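Local coordinates for protein antitoxin RelF (Mycobacterium tuberculosis, PDB 3G5O) that neutralises the ribonuclease toxin RelG by binding it and, together with that toxin, binds DNA and represses its own promoter, at the interface of chains A and B. Sequence-based numbering; all coordinates share one arbitrary frame. Chains: chain A, Uncharacterized protein Rv2865; chain B, Uncharacterized protein Rv2866.

Contact 1: the interface of chains A and B. Residues chain A 70, 73-74, 77, 82; chain B 23-25, 28, 91.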
loop_
_atom_site.group_PDB
_atom_site.type_symbol
_atom_site.label_atom_id
_atom_site.label_comp_id
_atom_site.label_asym_id
_atom_site.label_seq_id
_atom_site.Cartn_x
_atom_site.Cartn_y
_atom_site.Cartn_z
ATOM N N SER A 70 12.499 -11.201 -6.144
ATOM C CA SER A 70 12.595 -12.045 -4.951
ATOM C C SER A 70 11.598 -13.187 -4.988
ATOM O O SER A 70 11.946 -14.339 -4.720
ATOM C CB SER A 70 12.267 -11.244 -3.667
ATOM O OG SER A 70 13.435 -10.673 -3.144
ATOM N N GLU A 73 12.278 -15.716 -7.771
ATOM C CA GLU A 73 13.418 -16.563 -7.406
ATOM C C GLU A 73 13.047 -17.584 -6.317
ATOM O O GLU A 73 13.392 -18.769 -6.392
ATOM C CB GLU A 73 14.595 -15.708 -6.917
ATOM C CG GLU A 73 15.414 -15.037 -8.017
ATOM C CD GLU A 73 16.630 -14.259 -7.463
ATOM O OE1 GLU A 73 17.461 -14.863 -6.727
ATOM O OE2 GLU A 73 16.747 -13.041 -7.766
ATOM N N ALA A 74 12.295 -17.128 -5.325
ATOM C CA ALA A 74 11.799 -18.033 -4.272
ATOM C C ALA A 74 10.797 -19.068 -4.839
ATOM O O ALA A 74 10.796 -20.238 -4.431
ATOM C CB ALA A 74 11.149 -17.219 -3.153
ATOM N N ASP A 77 12.880 -21.687 -6.530
ATOM C CA ASP A 77 13.401 -22.602 -5.490
ATOM C C ASP A 77 12.348 -23.629 -5.112
ATOM O O ASP A 77 12.645 -24.849 -5.030
ATOM C CB ASP A 77 13.832 -21.885 -4.212
ATOM C CG ASP A 77 14.987 -20.911 -4.426
ATOM O OD1 ASP A 77 15.851 -21.095 -5.361
ATOM O OD2 ASP A 77 15.032 -19.935 -3.625
ATOM N N ARG A 82 14.607 -26.431 -3.779
ATOM C CA ARG A 82 15.738 -25.753 -3.089
ATOM C C ARG A 82 15.187 -25.068 -1.805
ATOM O O ARG A 82 14.991 -23.849 -1.769
ATOM C CB ARG A 82 16.431 -24.723 -3.990
ATOM C CG ARG A 82 17.129 -25.321 -5.231
ATOM C CD ARG A 82 17.990 -24.253 -5.948
ATOM N NE ARG A 82 17.141 -23.257 -6.621
ATOM C CZ ARG A 82 16.811 -23.319 -7.913
ATOM N NH1 ARG A 82 17.253 -24.340 -8.664
ATOM N NH2 ARG A 82 16.044 -22.380 -8.456
ATOM N N THR B 23 13.212 -21.256 1.621
ATOM C CA THR B 23 13.844 -21.244 0.297
ATOM C C THR B 23 15.282 -20.789 0.377
ATOM O O THR B 23 15.668 -20.063 1.308
ATOM C CB THR B 23 13.127 -20.318 -0.721
ATOM O OG1 THR B 23 13.130 -18.977 -0.193
ATOM C CG2 THR B 23 11.679 -20.799 -0.982
ATOM N N THR B 24 16.084 -21.206 -0.607
ATOM C CA THR B 24 17.453 -20.721 -0.742
ATOM C C THR B 24 17.475 -19.189 -0.712
ATOM O O THR B 24 18.311 -18.591 -0.057
ATOM C CB THR B 24 18.095 -21.258 -2.023
ATOM O OG1 THR B 24 18.013 -22.684 -1.982
ATOM C CG2 THR B 24 19.573 -20.863 -2.107
ATOM N N THR B 25 16.516 -18.578 -1.398
ATOM C CA THR B 25 16.378 -17.138 -1.456
ATOM C C THR B 25 16.222 -16.545 -0.038
ATOM O O THR B 25 16.941 -15.633 0.331
ATOM C CB THR B 25 15.207 -16.767 -2.407
ATOM O OG1 THR B 25 15.526 -17.283 -3.702
ATOM C CG2 THR B 25 15.011 -15.231 -2.515
ATOM N N ARG B 28 19.451 -16.763 2.148
ATOM C CA ARG B 28 20.320 -15.620 1.872
ATOM C C ARG B 28 19.943 -14.415 2.740
ATOM O O ARG B 28 20.821 -13.695 3.225
ATOM C CB ARG B 28 20.258 -15.178 0.388
ATOM C CG ARG B 28 21.027 -16.037 -0.628
ATOM C CD ARG B 28 21.199 -15.311 -2.022
ATOM N NE ARG B 28 19.972 -15.341 -2.840
ATOM C CZ ARG B 28 19.483 -16.434 -3.447
ATOM N NH1 ARG B 28 20.092 -17.610 -3.335
ATOM N NH2 ARG B 28 18.357 -16.362 -4.157
ATOM N N LEU B 91 9.593 -17.165 1.741
ATOM C CA LEU B 91 10.132 -16.564 0.540
ATOM C C LEU B 91 11.162 -15.461 0.816
ATOM O O LEU B 91 12.158 -15.337 0.099
ATOM C CB LEU B 91 8.973 -15.986 -0.270
ATOM C CG LEU B 91 7.743 -16.860 -0.596
ATOM C CD1 LEU B 91 6.836 -16.074 -1.552
ATOM C CD2 LEU B 91 8.076 -18.277 -1.199
#

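Contact 2: the interface of chains A and B. Residues chain A 71, 74-75, 78; chain B 64, 78, 80, 91.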
loop_
_atom_site.group_PDB
_atom_site.type_symbol
_atom_site.label_atom_id
_atom_site.label_comp_id
_atom_site.label_asym_id
_atom_site.label_seq_id
_atom_site.Cartn_x
_atom_site.Cartn_y
_atom_site.Cartn_z
ATOM N N ILE A 71 10.342 -12.841 -5.244
ATOM C CA ILE A 71 9.260 -13.823 -5.233
ATOM C C ILE A 71 9.412 -14.826 -6.376
ATOM O O ILE A 71 9.236 -16.017 -6.181
ATOM C CB ILE A 71 7.895 -13.135 -5.284
ATOM C CG1 ILE A 71 7.625 -12.398 -3.963
ATOM C CG2 ILE A 71 6.785 -14.136 -5.484
ATOM C CD1 ILE A 71 6.551 -11.360 -4.127
ATOM N N ALA A 74 12.295 -17.128 -5.325
ATOM C CA ALA A 74 11.799 -18.033 -4.272
ATOM C C ALA A 74 10.797 -19.068 -4.839
ATOM O O ALA A 74 10.796 -20.238 -4.431
ATOM C CB ALA A 74 11.149 -17.219 -3.153
ATOM N N ASP A 75 9.969 -18.638 -5.791
ATOM C CA ASP A 75 9.070 -19.565 -6.466
ATOM C C ASP A 75 9.824 -20.624 -7.309
ATOM O O ASP A 75 9.403 -21.799 -7.332
ATOM C CB ASP A 75 7.994 -18.825 -7.271
ATOM C CG ASP A 75 6.866 -18.254 -6.354
ATOM O OD1 ASP A 75 6.700 -18.727 -5.181
ATOM O OD2 ASP A 75 6.162 -17.325 -6.795
ATOM N N ILE A 78 11.120 -23.151 -4.877
ATOM C CA ILE A 78 10.086 -24.062 -4.482
ATOM C C ILE A 78 9.918 -25.152 -5.549
ATOM O O ILE A 78 9.838 -26.327 -5.204
ATOM C CB ILE A 78 8.752 -23.368 -4.220
ATOM C CG1 ILE A 78 8.828 -22.550 -2.919
ATOM C CG2 ILE A 78 7.616 -24.420 -4.152
ATOM C CD1 ILE A 78 7.681 -21.592 -2.755
ATOM N N LEU B 64 0.296 -9.514 -5.108
ATOM C CA LEU B 64 0.892 -10.402 -4.083
ATOM C C LEU B 64 -0.078 -11.479 -3.595
ATOM O O LEU B 64 0.232 -12.222 -2.659
ATOM C CB LEU B 64 1.399 -9.563 -2.890
ATOM C CG LEU B 64 2.528 -8.552 -3.200
ATOM C CD1 LEU B 64 3.064 -7.926 -1.922
ATOM C CD2 LEU B 64 3.658 -9.181 -3.932
ATOM N N LEU B 78 7.747 -13.268 4.589
ATOM C CA LEU B 78 6.845 -13.378 3.471
ATOM C C LEU B 78 6.832 -14.863 3.149
ATOM O O LEU B 78 7.913 -15.480 3.020
ATOM C CB LEU B 78 7.363 -12.573 2.274
ATOM C CG LEU B 78 6.471 -12.628 1.017
ATOM C CD1 LEU B 78 5.144 -11.878 1.320
ATOM C CD2 LEU B 78 7.240 -12.019 -0.186
ATOM N N ARG B 80 4.385 -18.659 1.731
ATOM C CA ARG B 80 3.217 -19.328 1.170
ATOM C C ARG B 80 2.784 -20.447 2.112
ATOM O O ARG B 80 3.585 -20.969 2.907
ATOM C CB ARG B 80 3.518 -19.899 -0.220
ATOM C CG ARG B 80 3.670 -18.857 -1.292
ATOM C CD ARG B 80 3.994 -19.491 -2.679
ATOM N NE ARG B 80 4.398 -18.503 -3.682
ATOM C CZ ARG B 80 3.571 -17.649 -4.303
ATOM N NH1 ARG B 80 2.250 -17.620 -4.045
ATOM N NH2 ARG B 80 4.056 -16.820 -5.204
ATOM N N LEU B 91 9.593 -17.165 1.741
ATOM C CA LEU B 91 10.132 -16.564 0.540
ATOM C C LEU B 91 11.162 -15.461 0.816
ATOM O O LEU B 91 12.158 -15.337 0.099
ATOM C CB LEU B 91 8.973 -15.986 -0.270
ATOM C CG LEU B 91 7.743 -16.860 -0.596
ATOM C CD1 LEU B 91 6.836 -16.074 -1.552
ATOM C CD2 LEU B 91 8.076 -18.277 -1.199
#

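Contact 1: the interface of chains A and B
The methyl of A:Ala74 rests on B:Leu91, its CB 3.8 Å from the leucine CD2, and this pair forms the small apolar centre of a helix-to-helix-end contact between antitoxin and toxin. Beside it, the CB of A:Asp77 packs on the CB of B:Thr23, while the methyl CG2 of B:Thr23 turns to the carbonyl O of A:Ala74.

Outward from this core the contact becomes polar. The carboxylate of A:Asp77 meets the start of toxin helix 24-30 with one oxygen, OD2, which accepts two bonds from the same threonine: the backbone N of B:Thr25 at 3.0 Å and its side-chain hydroxyl OG1 at 2.7 Å. Both donors come on the syn side but from opposite faces of the carboxylate plane, so that OD2 is clasped between them. The hydroxyl can join in because it lies beside its own backbone N, anti to the carbonyl carbon (chi1 -60°). A helix N-terminus at this point would be expected to stabilise the negative charge. The other oxygen of A:Asp77, OD1, receives NE of A:Arg82 at 2.8 Å on its anti side, nearly in the guanidinium plane; this salt bridge within chain A, with the two bonds to OD2, should limit rotation of the carboxylate.

A:Arg82 also offers its carbonyl O to the backbone N of B:Thr24 at 3.1 Å. On the opposite rim, A:Glu73 OE1 and B:Arg28 NH2 form a salt bridge at 3.1 Å without hydrogen-bond geometry, the two side chains crossing at about a right angle.

Antitoxin helix 67-80 and A:Arg82, two residues past its end, thus span the toxin's strand 19-23 to helix 24-30 junction, with strand 87-95 beneath A:Ala74.

Contact 2: the interface of chains A and B
B:Arg80 and A:Asp75 face each other across the contact in a side-on salt bridge, flanked by the apolar side chain of A:Ile71; B:Arg80 and A:Ile71 bury 48 and 46 Å² respectively. The arginine runs extended from CG to NE, which carries its guanidinium from strand 75-82 up to helix 67-80. There B:Arg80 NE bonds to A:Asp75 OD1 at 2.8 Å and its NH2 to OD2 of the same aspartate at 2.7 Å, one nitrogen to each carboxylate oxygen. Both oxygens are approached on their syn sides, yet the fork is not flat: the two planes lie 35° apart, and the bonds bend to 149° and 139° at the hydrogens. Paired opposite charges should favour the ionised forms of both groups.

One helical turn earlier, A:Ile71 meets B:Leu64 tip to tip, its terminal CD1 3.6 Å from the leucine CD2, while B:Leu78 touches it alongside, CD2 of that leucine lying 3.8 Å from CG1 of A:Ile71; each leucine crosses it at about a right angle. The other branch of A:Ile71, CG2, lies 3.8 Å from NH2 of B:Arg80, linking the apolar group to the ion pair.

B:Leu91 supplies a second apolar point, where its CD2 packs against CD1 of A:Ile78 at 3.7 Å.

Together these contacts fasten the antitoxin helix over the toxin's sheet, contributing to the complex in which RelF neutralises RelG.

Contacts 1 and 2 are adjoining parts of one interface, their C-alpha centres about 7 Å apart. Antitoxin helix 67-80 serves both, and A:Ala74 with B:Leu91 belongs to each. Contact 1 joins one flank of that helix, and the residue A:Arg82 beyond it, to the end of strand 19-23 and the start of helix 24-30 of the toxin; contact 2 joins the neighbouring flank to strands 75-82 and 87-95 and the 3-10 helix 62-64. One antitoxin helix therefore lies across both a helix start and a sheet surface of RelG, with ionic groups on both sides of a shared apolar seam. The same pairing repeats in the deposited assembly of two antitoxins and two toxins.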